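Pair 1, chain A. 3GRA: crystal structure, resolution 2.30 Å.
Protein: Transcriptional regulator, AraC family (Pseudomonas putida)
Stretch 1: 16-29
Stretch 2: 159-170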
# COMPACT_ATOMS: atom_id res chain seq x y z
N PHE A 16 -0.95 -2.45 9.60
CA PHE A 16 -1.81 -2.98 8.55
C PHE A 16 -0.99 -3.31 7.30
O PHE A 16 -0.03 -2.60 6.97
CB PHE A 16 -2.89 -1.95 8.19
CG PHE A 16 -2.35 -0.73 7.47
CD1 PHE A 16 -2.30 -0.70 6.08
CD2 PHE A 16 -1.94 0.39 8.18
CE1 PHE A 16 -1.85 0.44 5.40
CE2 PHE A 16 -1.48 1.54 7.52
CZ PHE A 16 -1.44 1.56 6.13
N SER A 17 -1.35 -4.38 6.62
CA SER A 17 -0.67 -4.76 5.39
C SER A 17 -0.83 -3.61 4.39
O SER A 17 -1.93 -3.32 3.92
CB SER A 17 -1.31 -6.03 4.83
OG SER A 17 -0.86 -6.27 3.52
N MSE A 18 0.26 -2.93 4.06
CA MSE A 18 0.15 -1.80 3.14
C MSE A 18 -0.19 -2.22 1.71
O MSE A 18 -0.92 -1.52 1.00
CB MSE A 18 1.45 -0.98 3.11
CG MSE A 18 1.43 0.16 2.10
SE MSE A 18 0.44 1.57 2.60
CE MSE A 18 1.76 2.54 3.32
N ALA A 19 0.36 -3.36 1.31
CA ALA A 19 0.15 -3.91 -0.02
C ALA A 19 -1.31 -4.35 -0.20
O ALA A 19 -1.85 -4.26 -1.31
CB ALA A 19 1.09 -5.10 -0.24
N SER A 20 -1.92 -4.84 0.87
CA SER A 20 -3.31 -5.25 0.79
C SER A 20 -4.16 -4.01 0.57
O SER A 20 -5.01 -3.95 -0.32
CB SER A 20 -3.75 -5.95 2.08
OG SER A 20 -3.18 -7.24 2.18
N PHE A 21 -3.89 -2.99 1.38
CA PHE A 21 -4.65 -1.76 1.30
C PHE A 21 -4.47 -0.99 -0.02
O PHE A 21 -5.45 -0.56 -0.62
CB PHE A 21 -4.29 -0.84 2.46
CG PHE A 21 -5.02 0.47 2.44
CD1 PHE A 21 -6.41 0.50 2.46
CD2 PHE A 21 -4.32 1.66 2.38
CE1 PHE A 21 -7.08 1.71 2.42
CE2 PHE A 21 -4.99 2.88 2.34
CZ PHE A 21 -6.36 2.91 2.36
N THR A 22 -3.23 -0.82 -0.46
CA THR A 22 -2.96 -0.08 -1.69
C THR A 22 -3.47 -0.78 -2.95
O THR A 22 -3.92 -0.11 -3.89
CB THR A 22 -1.46 0.24 -1.84
OG1 THR A 22 -0.72 -0.99 -1.98
CG2 THR A 22 -0.96 1.01 -0.64
N VAL A 23 -3.40 -2.10 -3.00
CA VAL A 23 -3.90 -2.77 -4.19
C VAL A 23 -5.44 -2.68 -4.24
O VAL A 23 -6.02 -2.46 -5.30
CB VAL A 23 -3.45 -4.25 -4.25
CG1 VAL A 23 -4.14 -5.06 -3.16
CG2 VAL A 23 -3.77 -4.82 -5.62
N ALA A 24 -6.10 -2.84 -3.09
CA ALA A 24 -7.55 -2.74 -3.09
C ALA A 24 -7.96 -1.34 -3.57
O ALA A 24 -8.87 -1.21 -4.39
CB ALA A 24 -8.10 -2.99 -1.70
N MSE A 25 -7.28 -0.31 -3.07
CA MSE A 25 -7.55 1.08 -3.44
C MSE A 25 -7.30 1.32 -4.92
O MSE A 25 -8.02 2.06 -5.58
CB MSE A 25 -6.69 2.05 -2.62
CG MSE A 25 -7.20 2.37 -1.22
SE MSE A 25 -8.66 3.43 -1.18
CE MSE A 25 -7.95 5.02 -1.54
N ASP A 26 -6.24 0.71 -5.43
CA ASP A 26 -5.91 0.85 -6.83
C ASP A 26 -7.14 0.45 -7.66
O ASP A 26 -7.60 1.20 -8.53
CB ASP A 26 -4.72 -0.04 -7.17
CG ASP A 26 -3.74 0.62 -8.12
OD1 ASP A 26 -4.04 1.74 -8.60
OD2 ASP A 26 -2.67 0.03 -8.37
N VAL A 27 -7.69 -0.72 -7.35
CA VAL A 27 -8.87 -1.23 -8.04
C VAL A 27 -10.03 -0.23 -8.03
O VAL A 27 -10.65 0.01 -9.06
CB VAL A 27 -9.38 -2.54 -7.39
CG1 VAL A 27 -10.65 -3.00 -8.08
CG2 VAL A 27 -8.30 -3.62 -7.48
N LEU A 28 -10.31 0.35 -6.87
CA LEU A 28 -11.41 1.31 -6.76
C LEU A 28 -11.10 2.64 -7.44
O LEU A 28 -12.00 3.30 -7.96
CB LEU A 28 -11.75 1.53 -5.28
CG LEU A 28 -12.05 0.26 -4.47
CD1 LEU A 28 -12.34 0.64 -3.03
CD2 LEU A 28 -13.22 -0.51 -5.07
N VAL A 29 -9.83 3.06 -7.44
CA VAL A 29 -9.48 4.30 -8.10
C VAL A 29 -9.50 4.07 -9.62
O VAL A 29 -10.14 4.82 -10.36
CB VAL A 29 -8.09 4.81 -7.65
CG1 VAL A 29 -7.69 6.03 -8.47
CG2 VAL A 29 -8.12 5.17 -6.17
N ALA A 159 -7.26 -12.79 2.46
CA ALA A 159 -6.17 -13.26 3.29
C ALA A 159 -4.79 -12.82 2.81
O ALA A 159 -3.80 -13.02 3.50
CB ALA A 159 -6.22 -14.75 3.37
N SER A 160 -4.73 -12.20 1.64
CA SER A 160 -3.45 -11.80 1.07
C SER A 160 -3.61 -10.58 0.17
O SER A 160 -4.72 -10.20 -0.18
CB SER A 160 -2.89 -12.95 0.24
OG SER A 160 -3.63 -13.08 -0.97
N PRO A 161 -2.49 -9.97 -0.24
CA PRO A 161 -2.57 -8.80 -1.12
C PRO A 161 -3.31 -9.17 -2.42
O PRO A 161 -4.20 -8.45 -2.86
CB PRO A 161 -1.10 -8.44 -1.38
CG PRO A 161 -0.43 -8.90 -0.10
CD PRO A 161 -1.09 -10.23 0.17
N ASN A 162 -2.94 -10.29 -3.01
CA ASN A 162 -3.58 -10.73 -4.24
C ASN A 162 -5.06 -11.02 -3.99
O ASN A 162 -5.90 -10.70 -4.82
CB ASN A 162 -2.90 -11.98 -4.82
CG ASN A 162 -3.50 -12.40 -6.15
OD1 ASN A 162 -3.99 -13.51 -6.30
ND2 ASN A 162 -3.46 -11.49 -7.13
N GLY A 163 -5.36 -11.62 -2.84
CA GLY A 163 -6.74 -11.91 -2.49
C GLY A 163 -7.53 -10.61 -2.40
O GLY A 163 -8.72 -10.56 -2.77
N ALA A 164 -6.88 -9.56 -1.92
CA ALA A 164 -7.50 -8.25 -1.78
C ALA A 164 -7.75 -7.64 -3.16
O ALA A 164 -8.76 -6.96 -3.36
CB ALA A 164 -6.61 -7.33 -0.95
N MSE A 165 -6.84 -7.85 -4.11
CA MSE A 165 -7.04 -7.31 -5.46
C MSE A 165 -8.26 -8.02 -6.07
O MSE A 165 -9.13 -7.37 -6.65
CB MSE A 165 -5.81 -7.52 -6.34
CG MSE A 165 -5.95 -6.96 -7.79
SE MSE A 165 -4.52 -7.35 -8.88
CE MSE A 165 -4.95 -9.02 -9.35
N GLU A 166 -8.32 -9.34 -5.93
CA GLU A 166 -9.44 -10.10 -6.48
C GLU A 166 -10.74 -9.72 -5.77
O GLU A 166 -11.80 -9.62 -6.39
CB GLU A 166 -9.23 -11.61 -6.32
CG GLU A 166 -8.11 -12.22 -7.17
CD GLU A 166 -8.34 -12.09 -8.67
OE1 GLU A 166 -9.52 -12.02 -9.10
OE2 GLU A 166 -7.34 -12.07 -9.42
N LEU A 167 -10.65 -9.48 -4.46
CA LEU A 167 -11.83 -9.12 -3.68
C LEU A 167 -12.48 -7.85 -4.21
O LEU A 167 -13.69 -7.82 -4.40
CB LEU A 167 -11.46 -8.96 -2.20
CG LEU A 167 -12.62 -8.73 -1.22
CD1 LEU A 167 -13.47 -9.99 -1.11
CD2 LEU A 167 -12.07 -8.34 0.14
N MSE A 168 -11.69 -6.80 -4.44
CA MSE A 168 -12.25 -5.56 -4.94
C MSE A 168 -12.68 -5.69 -6.41
O MSE A 168 -13.55 -4.96 -6.87
CB MSE A 168 -11.27 -4.40 -4.76
CG MSE A 168 -11.05 -3.99 -3.29
SE MSE A 168 -12.51 -3.37 -2.42
CE MSE A 168 -13.09 -4.82 -1.67
N LEU A 169 -12.08 -6.62 -7.14
CA LEU A 169 -12.47 -6.85 -8.53
C LEU A 169 -13.83 -7.54 -8.46
O LEU A 169 -14.71 -7.30 -9.29
CB LEU A 169 -11.46 -7.75 -9.25
CG LEU A 169 -10.26 -6.98 -9.81
CD1 LEU A 169 -9.13 -7.92 -10.20
CD2 LEU A 169 -10.73 -6.15 -11.01
N GLY A 170 -13.99 -8.38 -7.44
CA GLY A 170 -15.25 -9.07 -7.26
C GLY A 170 -16.33 -8.05 -6.97
O GLY A 170 -17.46 -8.16 -7.43
O HOH W 1 -5.36 -8.95 2.36

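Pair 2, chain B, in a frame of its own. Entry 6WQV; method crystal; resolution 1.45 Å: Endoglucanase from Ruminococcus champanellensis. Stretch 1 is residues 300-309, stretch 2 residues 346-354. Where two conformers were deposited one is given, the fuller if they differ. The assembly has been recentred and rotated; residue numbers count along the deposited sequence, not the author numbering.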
# COMPACT_ATOMS: atom_id res chain seq x y z
N ARG B 300 -14.94 17.48 -1.75
CA ARG B 300 -14.01 16.54 -1.14
C ARG B 300 -14.24 16.39 0.35
O ARG B 300 -14.04 15.29 0.90
CB ARG B 300 -12.56 16.94 -1.43
CG ARG B 300 -12.16 16.79 -2.89
CD ARG B 300 -10.68 16.48 -3.05
NE ARG B 300 -9.85 17.62 -2.68
CZ ARG B 300 -8.54 17.56 -2.45
NH1 ARG B 300 -7.89 16.41 -2.54
NH2 ARG B 300 -7.90 18.67 -2.12
N VAL B 301 -14.66 17.46 1.03
CA VAL B 301 -14.98 17.37 2.46
C VAL B 301 -16.18 16.45 2.67
O VAL B 301 -16.16 15.59 3.56
CB VAL B 301 -15.21 18.77 3.05
CG1 VAL B 301 -15.87 18.69 4.43
CG2 VAL B 301 -13.90 19.54 3.14
N LEU B 302 -17.22 16.61 1.87
CA LEU B 302 -18.39 15.75 2.00
C LEU B 302 -18.04 14.30 1.69
O LEU B 302 -18.43 13.38 2.41
CB LEU B 302 -19.50 16.25 1.08
CG LEU B 302 -20.82 15.49 1.09
CD1 LEU B 302 -21.47 15.61 2.45
CD2 LEU B 302 -21.75 15.98 -0.00
N TRP B 303 -17.30 14.09 0.60
CA TRP B 303 -16.83 12.75 0.25
C TRP B 303 -15.99 12.16 1.37
O TRP B 303 -16.19 11.01 1.77
CB TRP B 303 -16.03 12.83 -1.06
CG TRP B 303 -15.22 11.63 -1.36
CD1 TRP B 303 -15.62 10.51 -2.03
CD2 TRP B 303 -13.85 11.41 -1.00
NE1 TRP B 303 -14.58 9.60 -2.11
CE2 TRP B 303 -13.49 10.13 -1.48
CE3 TRP B 303 -12.90 12.17 -0.32
CZ2 TRP B 303 -12.21 9.61 -1.30
CZ3 TRP B 303 -11.64 11.64 -0.13
CH2 TRP B 303 -11.31 10.37 -0.61
N GLY B 304 -15.05 12.94 1.90
CA GLY B 304 -14.12 12.40 2.88
C GLY B 304 -14.78 12.05 4.20
O GLY B 304 -14.46 11.02 4.80
N GLU B 305 -15.68 12.91 4.69
CA GLU B 305 -16.40 12.59 5.91
C GLU B 305 -17.15 11.27 5.75
O GLU B 305 -17.11 10.41 6.64
CB GLU B 305 -17.42 13.68 6.25
CG GLU B 305 -16.86 15.07 6.50
CD GLU B 305 -17.97 16.08 6.79
OE1 GLU B 305 -19.04 16.00 6.15
OE2 GLU B 305 -17.77 16.94 7.67
N ASN B 306 -17.82 11.09 4.62
CA ASN B 306 -18.65 9.90 4.44
C ASN B 306 -17.80 8.67 4.17
O ASN B 306 -18.14 7.57 4.64
CB ASN B 306 -19.66 10.15 3.33
CG ASN B 306 -20.83 10.95 3.80
OD1 ASN B 306 -21.72 10.43 4.47
ND2 ASN B 306 -20.83 12.25 3.49
N TYR B 307 -16.70 8.81 3.43
CA TYR B 307 -15.82 7.66 3.18
C TYR B 307 -15.35 7.05 4.50
O TYR B 307 -15.52 5.85 4.75
CB TYR B 307 -14.64 8.09 2.30
CG TYR B 307 -13.88 6.94 1.65
CD1 TYR B 307 -13.18 6.03 2.42
CD2 TYR B 307 -13.88 6.77 0.27
CE1 TYR B 307 -12.49 4.99 1.84
CE2 TYR B 307 -13.20 5.73 -0.32
CZ TYR B 307 -12.51 4.84 0.47
OH TYR B 307 -11.82 3.80 -0.09
N LEU B 308 -14.80 7.88 5.40
CA LEU B 308 -14.27 7.36 6.65
C LEU B 308 -15.39 6.86 7.56
O LEU B 308 -15.22 5.85 8.26
CB LEU B 308 -13.42 8.41 7.35
CG LEU B 308 -11.97 8.53 6.93
CD1 LEU B 308 -11.17 7.27 7.27
CD2 LEU B 308 -11.82 8.83 5.45
N ARG B 309 -16.53 7.56 7.59
CA ARG B 309 -17.65 7.12 8.41
C ARG B 309 -18.14 5.75 7.97
O ARG B 309 -18.33 4.85 8.80
CB ARG B 309 -18.80 8.14 8.35
CG ARG B 309 -20.04 7.77 9.19
CD ARG B 309 -21.24 8.71 8.99
NE ARG B 309 -21.64 8.78 7.59
CZ ARG B 309 -22.37 7.86 6.98
NH1 ARG B 309 -22.79 6.79 7.64
NH2 ARG B 309 -22.67 8.00 5.69
N PRO B 346 -6.86 21.76 5.23
CA PRO B 346 -7.24 21.48 6.63
C PRO B 346 -8.68 21.02 6.81
O PRO B 346 -8.93 20.21 7.71
CB PRO B 346 -6.95 22.81 7.34
CG PRO B 346 -6.94 23.86 6.22
CD PRO B 346 -6.36 23.13 5.03
N GLU B 347 -9.62 21.52 6.01
CA GLU B 347 -11.02 21.11 6.17
C GLU B 347 -11.19 19.64 5.78
O GLU B 347 -12.01 18.93 6.37
CB GLU B 347 -11.92 21.98 5.32
CG GLU B 347 -12.03 23.43 5.78
CD GLU B 347 -13.14 24.18 5.06
OE1 GLU B 347 -14.01 23.52 4.45
OE2 GLU B 347 -13.14 25.43 5.10
N LEU B 348 -10.42 19.18 4.80
CA LEU B 348 -10.47 17.78 4.40
C LEU B 348 -9.83 16.89 5.46
O LEU B 348 -10.39 15.84 5.80
CB LEU B 348 -9.78 17.62 3.05
CG LEU B 348 -9.60 16.20 2.52
CD1 LEU B 348 -10.92 15.49 2.38
CD2 LEU B 348 -8.87 16.25 1.18
N LEU B 349 -8.68 17.29 5.99
CA LEU B 349 -8.07 16.56 7.10
C LEU B 349 -9.06 16.43 8.25
O LEU B 349 -9.28 15.33 8.78
CB LEU B 349 -6.78 17.25 7.55
CG LEU B 349 -6.00 16.54 8.67
CD1 LEU B 349 -5.41 15.24 8.14
CD2 LEU B 349 -4.91 17.44 9.23
N GLU B 350 -9.68 17.54 8.66
CA GLU B 350 -10.65 17.50 9.75
C GLU B 350 -11.80 16.55 9.44
O GLU B 350 -12.28 15.83 10.33
CB GLU B 350 -11.17 18.92 9.99
CG GLU B 350 -12.28 19.07 11.01
CD GLU B 350 -12.80 20.51 11.10
OE1 GLU B 350 -13.29 21.05 10.09
OE2 GLU B 350 -12.70 21.09 12.20
N ALA B 351 -12.26 16.53 8.19
CA ALA B 351 -13.36 15.66 7.81
C ALA B 351 -12.99 14.19 8.01
O ALA B 351 -13.82 13.39 8.46
CB ALA B 351 -13.74 15.92 6.36
N MET B 352 -11.76 13.82 7.68
CA MET B 352 -11.36 12.42 7.80
C MET B 352 -10.99 12.03 9.22
O MET B 352 -10.97 10.84 9.54
CB MET B 352 -10.22 12.14 6.83
CG MET B 352 -10.67 12.32 5.40
SD MET B 352 -9.43 11.84 4.20
CE MET B 352 -8.15 13.03 4.62
N MET B 353 -10.72 13.01 10.09
CA MET B 353 -10.29 12.73 11.45
C MET B 353 -11.41 12.73 12.48
O MET B 353 -11.16 12.39 13.64
CB MET B 353 -9.23 13.76 11.87
CG MET B 353 -7.92 13.62 11.14
SD MET B 353 -7.14 12.04 11.51
CE MET B 353 -5.84 12.01 10.29
N LYS B 354 -12.62 13.11 12.10
CA LYS B 354 -13.69 13.19 13.10
C LYS B 354 -14.16 11.79 13.50
O LYS B 354 -13.85 10.78 12.85
CB LYS B 354 -14.83 14.10 12.64
CG LYS B 354 -15.50 13.72 11.34
CD LYS B 354 -16.58 14.74 10.97
CE LYS B 354 -17.72 14.77 11.99
NZ LYS B 354 -18.91 15.53 11.51
OXT LYS B 354 -14.84 11.63 14.51

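Pair 1 and pair 2 each bring together two helices that run side by side in the same N-to-C direction. In pair 1 the axes approach to 8.1 Å and cross at -25°; in pair 2 they approach to 7.7 Å and cross at -19°. Fourteen central residues superpose with an RMSD of 0.5 Å, and the buried surfaces are nearly equal, 484 and 486 Å². Neither pair has a direct hydrogen bond between its stretches, so the close approach rests mainly on side-chain packing.

One matched position holds an alanine in both pairs. Ala A164 matches Ala B351, and both point toward the partner helix. A methyl group is small enough to let the backbones come close: Ala A164 CB lies 3.8 Å from Ser A20 O, and Ala B351 CB lies 3.7 Å from Val B301 O. Ser A20 and Val B301 are themselves equivalent, with side-chain centres only 0.5 Å apart, yet their chemistry differs. Val B301 is apolar, and its CG2 rests 3.8 Å from Glu B347 CB. The hydroxyl of Ser A20 instead hydrogen-bonds to Ser A17, OG to OG at 2.8 Å, and to a water whose O is 2.8 Å from Ser A20 OG. That water donates a weak bond to Ser A160 O at 2.9 Å, linking the two stretches. Ser A160 also caps its own helix, its OG accepting from Gly A163 N at 2.9 Å.

One turn on, a matched position shows how bulk can shift from one helix to the other. In pair 1 it is Val A23, which points toward the second helix and spreads its two methyls over it: CG1 is 4.0 Å from Ala A164 CB, and CG2 is 3.5 Å from Met A165 CB. In pair 2 it is Gly B304. An ideal CB there would lie a tight 3.0 Å from Leu B348 CD1 and 3.4 Å from Met B352 CG, so the missing side chain leaves room for the partner's larger ones. Leu B348 matches Pro A161, whose compact ring suits the first turn of its helix, where its lack of an amide hydrogen costs no helical bond. The longer leucine reaches across, its CD1 3.5 Å from Arg B300 O, while its CD2 covers one face of the Arg B300 guanidinium.

Ala A24 and Glu B305 also correspond. Ala A24 CB packs 3.5 Å from Met A168 CG, a small group against a flexible selenomethionine. Glu B305 also offers an apolar surface, but to a different neighbour: its CG lies 3.2 Å from Ala B351 CB, while its carboxylate lies near Lys B354, with Glu B305 OE2 and Lys B354 NZ 4.2 Å apart, beyond a salt bridge.

Farther along, Val A27 and Leu B308 both point toward the opposing helix, and each meets the matched methionine: Val A27 CG2 is 4.1 Å from Met A165 CG, and Leu B308 CD2 is 3.7 Å from Met B352 CG. Branched aliphatic chains suit this place, since both point toward the partner helix and make apolar contact with the methionine there.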